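Local coordinates for protein carbohydrate kinase (Agrobacterium tumefaciens, PDB 2NWH) that probably phosphorylates a sugar or related small molecule with ATP, as a member of the pfkB family of carbohydrate kinases in the ribokinase clan, at residues 227-239 against 269-281. Numbering follows the deposited sequence. Where two conformers were deposited one is given.
Sequences EVVAFNGTEKAIL and KTIREALRQGAAA
Ile271, in the first turn of the helix, meets the loop end of the hairpin with both of its branches. With CG1 set between the backbone N and the carbonyl carbon (chi1 68°) and the branch extended beyond it, Ile271 CD1 is carried over the strand ends, where it lies 3.7 Å from Lys236 CA and also touches Glu235 CB. The other branch, Ile271 CG2, makes a close van der Waals contact, methyl against amide nitrogen, at 3.3 Å from Asn232 ND2. That amide is held at both ends: OD1 accepts from Thr234 N (an Asx turn) and from Glu235 N, together an Asx motif that shapes the loop, while Asn232 ND2 gives a nearly straight bond to Glu235 OE1 (3.1 Å, 174°), which lies almost in the amide plane. A water donates to the same OE1 and accepts from Ile271 N at 3.0 Å, linking the carboxylate to the helix start; Thr270 and Glu273 close that start as a capping box. Arg272 adds the aliphatic part of its chain, CG lying beside Ala237 CB.

The arrangement is a helix packed along one face of a beta-hairpin: strands 227-231 and 236-239 run antiparallel, joined by backbone bonds such as Ala237 N to Ala230 O, and the axes of helix 271-281 and strand 236-239 approach to 8.1 Å, their N-to-C directions differing by 33°. These strands lie toward one edge of the large sheet of the ribokinase-like fold, with strand 311-313 beyond them.

One turn on from Ile271, Leu275 straddles the hairpin. Leu275 CD1 lies against Ala237 CB at 3.7 Å, CG faces Ala230 CB, and Leu275 CD2 packs on Leu239 CD1 at 3.5 Å and on Val228 CB. Arg276 sets its CG near Leu239 CD1 while its guanidinium bonds to the carbonyls of Val308 and Pro309. Ala279 CB then meets the second methyl of the same leucine, Leu239 CD2, at 3.9 Å.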
ATOM      1  N   GLU A 227       6.174  -5.135 -16.633  1.00 35.47           N
ATOM      2  CA  GLU A 227       5.343  -4.121 -17.324  1.00 34.57           C
ATOM      3  C   GLU A 227       4.577  -3.230 -16.339  1.00 33.61           C
ATOM      4  O   GLU A 227       3.920  -3.733 -15.417  1.00 32.70           O
ATOM      5  CB  GLU A 227       4.355  -4.726 -18.331  1.00 35.36           C
ATOM      6  CG  GLU A 227       4.881  -5.870 -19.168  1.00 36.40           C
ATOM      7  CD  GLU A 227       3.866  -6.386 -20.186  1.00 41.33           C
ATOM      8  OE1 GLU A 227       3.572  -5.672 -21.180  1.00 42.26           O
ATOM      9  OE2 GLU A 227       3.378  -7.527 -20.006  1.00 41.85           O
ATOM     10  N   VAL A 228       4.672  -1.917 -16.542  1.00 32.63           N
ATOM     11  CA  VAL A 228       3.972  -0.944 -15.680  1.00 32.20           C
ATOM     12  C   VAL A 228       3.471   0.220 -16.518  1.00 32.26           C
ATOM     13  O   VAL A 228       4.203   0.725 -17.363  1.00 32.35           O
ATOM     14  CB  VAL A 228       4.891  -0.332 -14.600  1.00 32.26           C
ATOM     15  CG1 VAL A 228       4.023   0.335 -13.497  1.00 29.89           C
ATOM     16  CG2 VAL A 228       5.850  -1.366 -14.007  1.00 33.53           C
ATOM     17  N   VAL A 229       2.232   0.648 -16.266  1.00 32.29           N
ATOM     18  CA  VAL A 229       1.677   1.842 -16.883  1.00 32.67           C
ATOM     19  C   VAL A 229       1.328   2.872 -15.788  1.00 32.97           C
ATOM     20  O   VAL A 229       0.844   2.494 -14.712  1.00 32.50           O
ATOM     21  CB  VAL A 229       0.472   1.486 -17.805  1.00 32.56           C
ATOM     22  CG1 VAL A 229      -0.712   0.921 -17.020  1.00 33.57           C
ATOM     23  CG2 VAL A 229       0.052   2.672 -18.685  1.00 33.60           C
ATOM     24  N   ALA A 230       1.649   4.144 -16.039  1.00 32.75           N
ATOM     25  CA  ALA A 230       1.279   5.244 -15.134  1.00 33.06           C
ATOM     26  C   ALA A 230       0.509   6.269 -15.933  1.00 33.74           C
ATOM     27  O   ALA A 230       0.780   6.450 -17.118  1.00 33.37           O
ATOM     28  CB  ALA A 230       2.493   5.867 -14.518  1.00 32.41           C
ATOM     29  N   PHE A 231      -0.477   6.914 -15.318  1.00 34.43           N
ATOM     30  CA  PHE A 231      -1.248   7.950 -16.010  1.00 35.12           C
ATOM     31  C   PHE A 231      -1.740   9.042 -15.070  1.00 36.06           C
ATOM     32  O   PHE A 231      -1.824   8.834 -13.849  1.00 34.16           O
ATOM     33  CB  PHE A 231      -2.382   7.341 -16.846  1.00 35.32           C
ATOM     34  CG  PHE A 231      -3.521   6.756 -16.038  1.00 34.75           C
ATOM     35  CD1 PHE A 231      -4.716   7.458 -15.890  1.00 34.66           C
ATOM     36  CD2 PHE A 231      -3.416   5.482 -15.472  1.00 34.15           C
ATOM     37  CE1 PHE A 231      -5.801   6.910 -15.143  1.00 36.91           C
ATOM     38  CE2 PHE A 231      -4.477   4.927 -14.714  1.00 34.26           C
ATOM     39  CZ  PHE A 231      -5.671   5.641 -14.551  1.00 34.50           C
ATOM     40  N   ASN A 232      -2.035  10.208 -15.648  1.00 37.02           N
ATOM     41  CA  ASN A 232      -2.689  11.302 -14.921  1.00 38.54           C
ATOM     42  C   ASN A 232      -3.690  11.919 -15.884  1.00 39.51           C
ATOM     43  O   ASN A 232      -4.070  11.267 -16.849  1.00 40.44           O
ATOM     44  CB  ASN A 232      -1.673  12.338 -14.432  1.00 38.76           C
ATOM     45  CG  ASN A 232      -0.919  12.991 -15.581  1.00 39.71           C
ATOM     46  OD1 ASN A 232      -1.414  13.029 -16.716  1.00 39.94           O
ATOM     47  ND2 ASN A 232       0.278  13.503 -15.300  1.00 40.18           N
ATOM     48  N   GLY A 233      -4.103  13.164 -15.644  1.00 40.24           N
ATOM     49  CA  GLY A 233      -5.205  13.788 -16.411  1.00 40.72           C
ATOM     50  C   GLY A 233      -5.029  13.895 -17.918  1.00 41.57           C
ATOM     51  O   GLY A 233      -6.007  14.011 -18.673  1.00 41.99           O
ATOM     52  N   THR A 234      -3.787  13.835 -18.376  1.00 41.56           N
ATOM     53  CA  THR A 234      -3.489  14.186 -19.757  1.00 41.35           C
ATOM     54  C   THR A 234      -2.357  13.327 -20.336  1.00 40.76           C
ATOM     55  O   THR A 234      -2.144  13.289 -21.551  1.00 40.78           O
ATOM     56  CB  THR A 234      -3.131  15.692 -19.836  1.00 41.62           C
ATOM     57  OG1 THR A 234      -2.048  15.970 -18.936  1.00 42.74           O
ATOM     58  CG2 THR A 234      -4.336  16.556 -19.415  1.00 42.27           C
ATOM     59  N   GLU A 235      -1.646  12.618 -19.466  1.00 39.89           N
ATOM     60  CA  GLU A 235      -0.427  11.917 -19.850  1.00 39.22           C
ATOM     61  C   GLU A 235      -0.442  10.444 -19.462  1.00 38.77           C
ATOM     62  O   GLU A 235      -1.114  10.046 -18.514  1.00 38.48           O
ATOM     63  CB  GLU A 235       0.779  12.578 -19.182  1.00 39.74           C
ATOM     64  CG  GLU A 235       1.027  14.025 -19.575  1.00 42.01           C
ATOM     65  CD  GLU A 235       2.164  14.670 -18.780  1.00 42.97           C
ATOM     66  OE1 GLU A 235       2.083  14.710 -17.526  1.00 41.67           O
ATOM     67  OE2 GLU A 235       3.128  15.149 -19.426  1.00 43.53           O
ATOM     68  N   LYS A 236       0.335   9.640 -20.178  1.00 37.67           N
ATOM     69  CA  LYS A 236       0.620   8.280 -19.746  1.00 37.03           C
ATOM     70  C   LYS A 236       2.076   7.924 -20.076  1.00 36.86           C
ATOM     71  O   LYS A 236       2.693   8.508 -20.978  1.00 36.12           O
ATOM     72  CB  LYS A 236      -0.372   7.278 -20.344  1.00 37.15           C
ATOM     73  CG  LYS A 236      -0.378   7.251 -21.884  1.00 38.68           C
ATOM     74  CD  LYS A 236      -1.499   6.381 -22.424  1.00 41.20           C
ATOM     75  CE  LYS A 236      -1.463   6.305 -23.951  1.00 41.15           C
ATOM     76  NZ  LYS A 236      -2.409   5.277 -24.462  1.00 42.13           N
ATOM     77  N   ALA A 237       2.630   6.995 -19.306  1.00 35.89           N
ATOM     78  CA  ALA A 237       3.969   6.508 -19.540  1.00 35.47           C
ATOM     79  C   ALA A 237       4.022   5.018 -19.272  1.00 35.28           C
ATOM     80  O   ALA A 237       3.138   4.454 -18.627  1.00 35.17           O
ATOM     81  CB  ALA A 237       4.988   7.269 -18.691  1.00 35.80           C
ATOM     82  N   ILE A 238       5.066   4.382 -19.779  1.00 34.85           N
ATOM     83  CA  ILE A 238       5.202   2.936 -19.700  1.00 34.66           C
ATOM     84  C   ILE A 238       6.669   2.566 -19.499  1.00 34.42           C
ATOM     85  O   ILE A 238       7.556   3.293 -19.943  1.00 33.32           O
ATOM     86  CB  ILE A 238       4.600   2.263 -20.963  1.00 35.17           C
ATOM     87  CG1 ILE A 238       4.245   0.808 -20.703  1.00 35.34           C
ATOM     88  CG2 ILE A 238       5.487   2.445 -22.217  1.00 33.28           C
ATOM     89  CD1 ILE A 238       2.882   0.488 -21.210  1.00 33.02           C
ATOM     90  N   LEU A 239       6.915   1.437 -18.842  1.00 34.18           N
ATOM     91  CA  LEU A 239       8.277   0.944 -18.666  1.00 35.49           C
ATOM     92  C   LEU A 239       8.760  -0.002 -19.800  1.00 35.99           C
ATOM     93  O   LEU A 239       8.043  -0.904 -20.234  1.00 35.81           O
ATOM     94  CB  LEU A 239       8.371   0.262 -17.305  1.00 35.73           C
ATOM     95  CG  LEU A 239       9.536   0.505 -16.336  1.00 36.13           C
ATOM     96  CD1 LEU A 239       9.683   1.968 -15.926  1.00 34.25           C
ATOM     97  CD2 LEU A 239       9.256  -0.351 -15.093  1.00 35.17           C
ATOM     98  N   LYS A 269       7.709  15.479  -9.408  1.00 36.39           N
ATOM     99  CA  LYS A 269       8.409  14.955 -10.586  1.00 35.22           C
ATOM    100  C   LYS A 269       7.381  14.508 -11.627  1.00 34.11           C
ATOM    101  O   LYS A 269       6.195  14.347 -11.292  1.00 34.06           O
ATOM    102  CB  LYS A 269       9.298  13.792 -10.174  1.00 35.77           C
ATOM    103  CG  LYS A 269      10.392  14.197  -9.222  1.00 37.49           C
ATOM    104  CD  LYS A 269      11.042  12.986  -8.571  1.00 41.98           C
ATOM    105  CE  LYS A 269      12.398  13.371  -7.943  1.00 44.45           C
ATOM    106  NZ  LYS A 269      12.256  14.504  -6.944  1.00 45.75           N
ATOM    107  N   THR A 270       7.821  14.319 -12.873  1.00 33.07           N
ATOM    108  CA  THR A 270       6.936  13.852 -13.958  1.00 32.17           C
ATOM    109  C   THR A 270       6.494  12.404 -13.739  1.00 31.86           C
ATOM    110  O   THR A 270       7.161  11.654 -13.017  1.00 30.70           O
ATOM    111  CB  THR A 270       7.604  13.968 -15.343  1.00 32.37           C
ATOM    112  OG1 THR A 270       8.778  13.154 -15.379  1.00 31.32           O
ATOM    113  CG2 THR A 270       8.014  15.413 -15.647  1.00 32.14           C
ATOM    114  N   ILE A 271       5.385  12.000 -14.358  1.00 30.79           N
ATOM    115  CA  ILE A 271       4.934  10.614 -14.208  1.00 30.63           C
ATOM    116  C   ILE A 271       5.974   9.610 -14.779  1.00 29.71           C
ATOM    117  O   ILE A 271       6.055   8.460 -14.321  1.00 28.47           O
ATOM    118  CB  ILE A 271       3.491  10.376 -14.742  1.00 30.53           C
ATOM    119  CG1 ILE A 271       3.424  10.517 -16.260  1.00 32.43           C
ATOM    120  CG2 ILE A 271       2.465  11.316 -14.021  1.00 30.81           C
ATOM    121  CD1 ILE A 271       2.176   9.938 -16.844  1.00 31.68           C
ATOM    122  N   ARG A 272       6.801  10.056 -15.730  1.00 28.55           N
ATOM    123  CA  ARG A 272       7.878   9.212 -16.283  1.00 28.73           C
ATOM    124  C   ARG A 272       8.933   8.970 -15.204  1.00 27.77           C
ATOM    125  O   ARG A 272       9.326   7.825 -14.957  1.00 27.37           O
ATOM    126  CB  ARG A 272       8.490   9.900 -17.507  1.00 29.52           C
ATOM    127  CG  ARG A 272       8.803   9.007 -18.705  1.00 33.21           C
ATOM    128  CD  ARG A 272       9.646   9.744 -19.783  1.00 37.19           C
ATOM    129  NE  ARG A 272      10.699  10.577 -19.176  1.00 42.87           N
ATOM    130  CZ  ARG A 272      11.840  10.141 -18.612  1.00 45.35           C
ATOM    131  NH1 ARG A 272      12.159   8.839 -18.554  1.00 44.32           N
ATOM    132  NH2 ARG A 272      12.673  11.032 -18.075  1.00 46.36           N
ATOM    133  N   GLU A 273       9.361  10.052 -14.547  1.00 27.51           N
ATOM    134  CA  GLU A 273      10.249  10.013 -13.379  1.00 28.09           C
ATOM    135  C   GLU A 273       9.663   9.253 -12.158  1.00 27.36           C
ATOM    136  O   GLU A 273      10.367   8.483 -11.490  1.00 27.22           O
ATOM    137  CB  GLU A 273      10.613  11.436 -12.967  1.00 29.12           C
ATOM    138  CG  GLU A 273      11.359  12.240 -14.021  1.00 33.78           C
ATOM    139  CD  GLU A 273      11.582  13.711 -13.627  1.00 37.71           C
ATOM    140  OE1 GLU A 273      10.639  14.366 -13.119  1.00 39.18           O
ATOM    141  OE2 GLU A 273      12.711  14.219 -13.839  1.00 41.45           O
ATOM    142  N   ALA A 274       8.379   9.464 -11.887  1.00 25.45           N
ATOM    143  CA  ALA A 274       7.664   8.761 -10.803  1.00 24.37           C
ATOM    144  C   ALA A 274       7.596   7.267 -11.092  1.00 23.28           C
ATOM    145  O   ALA A 274       7.787   6.420 -10.210  1.00 22.24           O
ATOM    146  CB  ALA A 274       6.293   9.343 -10.641  1.00 24.54           C
ATOM    147  N   LEU A 275       7.393   6.934 -12.353  1.00 22.72           N
ATOM    148  CA  LEU A 275       7.363   5.546 -12.772  1.00 23.38           C
ATOM    149  C   LEU A 275       8.688   4.846 -12.449  1.00 22.68           C
ATOM    150  O   LEU A 275       8.703   3.745 -11.870  1.00 22.16           O
ATOM    151  CB  LEU A 275       7.189   5.494 -14.286  1.00 24.48           C
ATOM    152  CG  LEU A 275       6.233   4.451 -14.856  1.00 29.14           C
ATOM    153  CD1 LEU A 275       6.145   4.593 -16.397  1.00 29.86           C
ATOM    154  CD2 LEU A 275       6.708   3.101 -14.468  1.00 32.90           C
ATOM    155  N   ARG A 276       9.789   5.474 -12.862  1.00 21.60           N
ATOM    156  CA  ARG A 276      11.120   4.889 -12.616  1.00 22.66           C
ATOM    157  C   ARG A 276      11.482   4.834 -11.132  1.00 21.93           C
ATOM    158  O   ARG A 276      12.180   3.898 -10.723  1.00 21.54           O
ATOM    159  CB  ARG A 276      12.194   5.605 -13.421  1.00 22.45           C
ATOM    160  CG  ARG A 276      12.024   5.349 -14.936  1.00 23.24           C
ATOM    161  CD  ARG A 276      13.210   5.867 -15.727  1.00 24.12           C
ATOM    162  NE  ARG A 276      14.384   5.022 -15.512  1.00 24.36           N
ATOM    163  CZ  ARG A 276      15.501   5.430 -14.917  1.00 23.32           C
ATOM    164  NH1 ARG A 276      15.597   6.667 -14.456  1.00 24.80           N
ATOM    165  NH2 ARG A 276      16.529   4.594 -14.798  1.00 23.42           N
ATOM    166  N   GLN A 277      11.049   5.826 -10.345  1.00 21.58           N
ATOM    167  CA  GLN A 277      11.328   5.780  -8.897  0.50 21.62           C
ATOM    168  C   GLN A 277      10.562   4.656  -8.213  1.00 21.65           C
ATOM    169  O   GLN A 277      11.115   3.957  -7.330  1.00 20.02           O
ATOM    170  CB  GLN A 277      11.044   7.114  -8.175  0.50 21.73           C
ATOM    171  CG  GLN A 277      11.326   6.993  -6.660  0.50 21.94           C
ATOM    172  CD  GLN A 277      11.347   8.309  -5.911  0.50 22.68           C
ATOM    173  OE1 GLN A 277      12.174   9.195  -6.181  0.50 26.40           O
ATOM    174  NE2 GLN A 277      10.442   8.447  -4.966  0.50 20.21           N
ATOM    175  N   GLY A 278       9.294   4.482  -8.606  1.00 20.99           N
ATOM    176  CA  GLY A 278       8.458   3.418  -8.063  1.00 21.04           C
ATOM    177  C   GLY A 278       9.050   2.058  -8.414  1.00 20.54           C
ATOM    178  O   GLY A 278       9.130   1.150  -7.567  1.00 18.76           O
ATOM    179  N   ALA A 279       9.476   1.902  -9.664  1.00 19.47           N
ATOM    180  CA  ALA A 279      10.163   0.695 -10.083  1.00 19.35           C
ATOM    181  C   ALA A 279      11.418   0.436  -9.281  1.00 19.06           C
ATOM    182  O   ALA A 279      11.646  -0.710  -8.909  1.00 18.42           O
ATOM    183  CB  ALA A 279      10.505   0.719 -11.563  1.00 19.43           C
ATOM    184  N   ALA A 280      12.223   1.484  -9.037  1.00 18.61           N
ATOM    185  CA  ALA A 280      13.470   1.328  -8.240  1.00 18.84           C
ATOM    186  C   ALA A 280      13.125   0.810  -6.839  1.00 19.58           C
ATOM    187  O   ALA A 280      13.759  -0.127  -6.294  1.00 18.54           O
ATOM    188  CB  ALA A 280      14.184   2.657  -8.147  1.00 19.76           C
ATOM    189  N   ALA A 281      12.137   1.463  -6.241  1.00 18.03           N
ATOM    190  CA  ALA A 281      11.674   1.099  -4.908  1.00 18.24           C
ATOM    191  C   ALA A 281      11.172  -0.357  -4.834  1.00 17.54           C
ATOM    192  O   ALA A 281      11.562  -1.092  -3.940  1.00 18.08           O
ATOM    193  CB  ALA A 281      10.629   2.114  -4.411  1.00 17.20           C
TER
HETATM  194  O   HOH W   1       4.097  14.415 -15.619  1.00 47.25           O